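Local coordinates for DUF1611 domain-containing protein (Anabaena variabilis, PDB 2OBN), which is of unknown function but pairs a Rossmann-like domain with a P-loop domain, the latter consistent with nucleotide binding, at residues A146-C152 and V219-K224. The protein carries 2 engineered substitutions. Sequence-based numbering, arbitrary orientation.
Sequences AARTLPC and VMRYGK
The two chains come nearest at Ala-147 with Met-220 and at Leu-150 with Gly-223, CA to CA 6.1 and 6.0 Å, so a single 3-10 turn at 146-149 and the chain after it lie close against the closing part of helix 208-222 and the residues that follow. The pairing is a worked example of how a leucine is received where a helix gives way to a loop. Leu-150 holds its CG anti to its own carbonyl carbon, beside the backbone N (chi1 -63°). From there CD1 meets CG1 of Val-219 at 3.5 Å, while CD2 rests 3.8 Å from CG of Lys-224, whose chain runs on extended at about a right angle to the leucine; CG and both methyls also lie against SE of Met-220. Gly-223 lets the leucine in: a beta carbon there would collide with CD1. Shortened to an alanine, this position would probably leave a gap between Val-219, Lys-224 and the selenium. Met-220, a selenomethionine bent at both chi2 and chi3, reaches across to the 3-10 turn, bringing SE to 3.5 Å from O of Ala-146 and 4.0 Å from its CB. The same carbonyl accepts a hydrogen bond from OG1 of Thr-149 at 3.0 Å, the donor standing 39° out of the carbonyl plane. Beyond Pro-151, SG of Cys-152 approaches O of Gly-223 to 3.4 Å. Glu-216, one turn earlier on the helix, accepts a hydrogen bond from the backbone N of Ala-146. Val-219 and Cys-152 both also touch Leu-229. The arrangement belongs to a parallel alpha/beta domain consistent with the P-loop NTPase fold, where the lead-in to central strand 153-159 packs on the closing part of the helix preceding its neighbour, strand 228-231.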
ATOM      1  N   ALA B 146      -7.300  11.894 -10.700  1.00 39.41           N
ATOM      2  CA  ALA B 146      -7.063  13.034 -11.609  1.00 38.64           C
ATOM      3  C   ALA B 146      -6.429  12.667 -12.936  1.00 38.98           C
ATOM      4  O   ALA B 146      -6.552  13.431 -13.882  1.00 38.95           O
ATOM      5  CB  ALA B 146      -6.203  14.091 -10.932  1.00 38.88           C
ATOM      6  N   ALA B 147      -5.742  11.523 -12.995  1.00 38.89           N
ATOM      7  CA  ALA B 147      -5.088  11.063 -14.211  1.00 38.99           C
ATOM      8  C   ALA B 147      -6.074  10.672 -15.312  1.00 40.06           C
ATOM      9  O   ALA B 147      -5.703  10.662 -16.471  1.00 40.42           O
ATOM     10  CB  ALA B 147      -4.176   9.895 -13.895  1.00 39.71           C
ATOM     11  N   ARG B 148      -7.324  10.363 -14.950  1.00 39.93           N
ATOM     12  CA  ARG B 148      -8.349   9.982 -15.918  1.00 40.74           C
ATOM     13  C   ARG B 148      -8.618  11.100 -16.910  1.00 42.78           C
ATOM     14  O   ARG B 148      -9.174  10.866 -17.979  1.00 43.45           O
ATOM     15  CB  ARG B 148      -9.664   9.658 -15.203  1.00 41.07           C
ATOM     16  CG  ARG B 148     -10.452  10.867 -14.792  1.00 42.25           C
ATOM     17  CD  ARG B 148     -11.576  10.526 -13.850  1.00 42.94           C
ATOM     18  NE  ARG B 148     -12.423  11.693 -13.627  1.00 43.02           N
ATOM     19  CZ  ARG B 148     -12.105  12.749 -12.867  1.00 45.40           C
ATOM     20  NH1 ARG B 148     -10.949  12.827 -12.205  1.00 44.34           N
ATOM     21  NH2 ARG B 148     -12.974  13.744 -12.749  1.00 43.04           N
ATOM     22  N   THR B 149      -8.283  12.319 -16.484  1.00 43.71           N
ATOM     23  CA  THR B 149      -8.415  13.557 -17.237  1.00 43.97           C
ATOM     24  C   THR B 149      -7.360  13.752 -18.342  1.00 44.01           C
ATOM     25  O   THR B 149      -7.524  14.618 -19.209  1.00 44.54           O
ATOM     26  CB  THR B 149      -8.174  14.720 -16.247  1.00 42.99           C
ATOM     27  OG1 THR B 149      -9.019  14.578 -15.104  1.00 48.58           O
ATOM     28  CG2 THR B 149      -8.451  16.009 -16.844  1.00 46.89           C
ATOM     29  N   LEU B 150      -6.275  12.979 -18.286  1.00 42.39           N
ATOM     30  CA  LEU B 150      -5.156  13.172 -19.189  1.00 43.15           C
ATOM     31  C   LEU B 150      -5.439  12.657 -20.597  1.00 42.98           C
ATOM     32  O   LEU B 150      -6.150  11.667 -20.766  1.00 41.59           O
ATOM     33  CB  LEU B 150      -3.882  12.541 -18.631  1.00 44.39           C
ATOM     34  CG  LEU B 150      -3.326  13.096 -17.317  1.00 43.87           C
ATOM     35  CD1 LEU B 150      -2.292  12.117 -16.777  1.00 48.00           C
ATOM     36  CD2 LEU B 150      -2.730  14.470 -17.476  1.00 46.02           C
ATOM     37  N   PRO B 151      -4.888  13.354 -21.612  1.00 42.68           N
ATOM     38  CA  PRO B 151      -5.121  13.027 -23.018  1.00 43.17           C
ATOM     39  C   PRO B 151      -4.330  11.839 -23.514  1.00 41.94           C
ATOM     40  O   PRO B 151      -4.741  11.176 -24.450  1.00 43.76           O
ATOM     41  CB  PRO B 151      -4.646  14.297 -23.744  1.00 43.98           C
ATOM     42  CG  PRO B 151      -3.531  14.817 -22.863  1.00 44.81           C
ATOM     43  CD  PRO B 151      -4.002  14.535 -21.461  1.00 42.86           C
ATOM     44  N   CYS B 152      -3.196  11.584 -22.890  1.00 42.04           N
ATOM     45  CA  CYS B 152      -2.327  10.488 -23.268  1.00 41.25           C
ATOM     46  C   CYS B 152      -2.874   9.118 -22.906  1.00 40.53           C
ATOM     47  O   CYS B 152      -3.737   8.982 -22.056  1.00 40.23           O
ATOM     48  CB  CYS B 152      -1.000  10.643 -22.532  1.00 40.79           C
ATOM     49  SG  CYS B 152      -1.138  10.497 -20.733  1.00 44.49           S
ATOM     50  N   VAL B 219       2.411  10.693 -12.752  1.00 38.07           N
ATOM     51  CA  VAL B 219       1.609  10.606 -13.976  1.00 38.07           C
ATOM     52  C   VAL B 219       1.066  11.980 -14.396  1.00 38.10           C
ATOM     53  O   VAL B 219       1.012  12.287 -15.587  1.00 39.15           O
ATOM     54  CB  VAL B 219       0.466   9.579 -13.800  1.00 37.66           C
ATOM     55  CG1 VAL B 219      -0.564   9.689 -14.899  1.00 38.89           C
ATOM     56  CG2 VAL B 219       1.059   8.132 -13.713  1.00 37.77           C
HETATM   57  N   MSE B 220       0.666  12.806 -13.438  1.00 38.01           N
HETATM   58  CA  MSE B 220       0.193  14.162 -13.778  1.00 40.33           C
HETATM   59  C   MSE B 220       1.341  15.082 -14.213  1.00 41.49           C
HETATM   60  O   MSE B 220       1.124  16.041 -14.939  1.00 43.04           O
HETATM   61  CB  MSE B 220      -0.540  14.800 -12.599  1.00 40.09           C
HETATM   62  CG  MSE B 220      -1.817  14.102 -12.193  1.00 41.73           C
HETATM   63 SE   MSE B 220      -3.148  14.145 -13.570  0.75 42.61          SE
HETATM   64  CE  MSE B 220      -3.609  16.003 -13.528  1.00 39.73           C
ATOM     65  N   ARG B 221       2.555  14.780 -13.769  1.00 43.08           N
ATOM     66  CA  ARG B 221       3.733  15.582 -14.078  1.00 43.97           C
ATOM     67  C   ARG B 221       4.139  15.522 -15.558  1.00 44.10           C
ATOM     68  O   ARG B 221       4.611  16.515 -16.100  1.00 44.02           O
ATOM     69  CB  ARG B 221       4.895  15.171 -13.143  1.00 44.56           C
ATOM     70  CG  ARG B 221       6.236  15.869 -13.377  1.00 47.58           C
ATOM     71  CD  ARG B 221       7.024  16.096 -12.072  1.00 49.71           C
ATOM     72  NE  ARG B 221       6.958  14.976 -11.137  1.00 56.06           N
ATOM     73  N   TYR B 222       3.921  14.385 -16.212  1.00 43.73           N
ATOM     74  CA  TYR B 222       4.313  14.208 -17.621  1.00 43.57           C
ATOM     75  C   TYR B 222       3.165  13.999 -18.603  1.00 42.97           C
ATOM     76  O   TYR B 222       3.341  14.225 -19.787  1.00 43.34           O
ATOM     77  CB  TYR B 222       5.282  13.015 -17.740  1.00 43.33           C
ATOM     78  CG  TYR B 222       6.488  13.160 -16.841  1.00 43.00           C
ATOM     79  CD1 TYR B 222       7.544  14.017 -17.183  1.00 42.28           C
ATOM     80  CD2 TYR B 222       6.567  12.456 -15.635  1.00 40.28           C
ATOM     81  CE1 TYR B 222       8.651  14.172 -16.337  1.00 44.10           C
ATOM     82  CE2 TYR B 222       7.666  12.589 -14.795  1.00 44.61           C
ATOM     83  CZ  TYR B 222       8.701  13.451 -15.142  1.00 45.32           C
ATOM     84  OH  TYR B 222       9.777  13.572 -14.294  1.00 44.83           O
ATOM     85  N   GLY B 223       2.000  13.598 -18.104  1.00 43.74           N
ATOM     86  CA  GLY B 223       0.836  13.240 -18.923  1.00 44.22           C
ATOM     87  C   GLY B 223       0.354  14.145 -20.031  1.00 44.40           C
ATOM     88  O   GLY B 223      -0.114  13.670 -21.064  1.00 45.12           O
ATOM     89  N   LYS B 224       0.453  15.446 -19.818  1.00 45.18           N
ATOM     90  CA  LYS B 224       0.032  16.416 -20.811  1.00 45.51           C
ATOM     91  C   LYS B 224       1.088  16.612 -21.917  1.00 44.84           C
ATOM     92  O   LYS B 224       0.789  17.217 -22.948  1.00 45.20           O
ATOM     93  CB  LYS B 224      -0.288  17.749 -20.127  1.00 45.60           C
ATOM     94  CG  LYS B 224      -1.429  17.658 -19.102  1.00 46.61           C
ATOM     95  CD  LYS B 224      -1.614  18.959 -18.306  1.00 48.60           C
ATOM     96  CE  LYS B 224      -2.634  18.753 -17.190  1.00 52.02           C
ATOM     97  NZ  LYS B 224      -2.775  19.949 -16.321  1.00 59.88           N
TER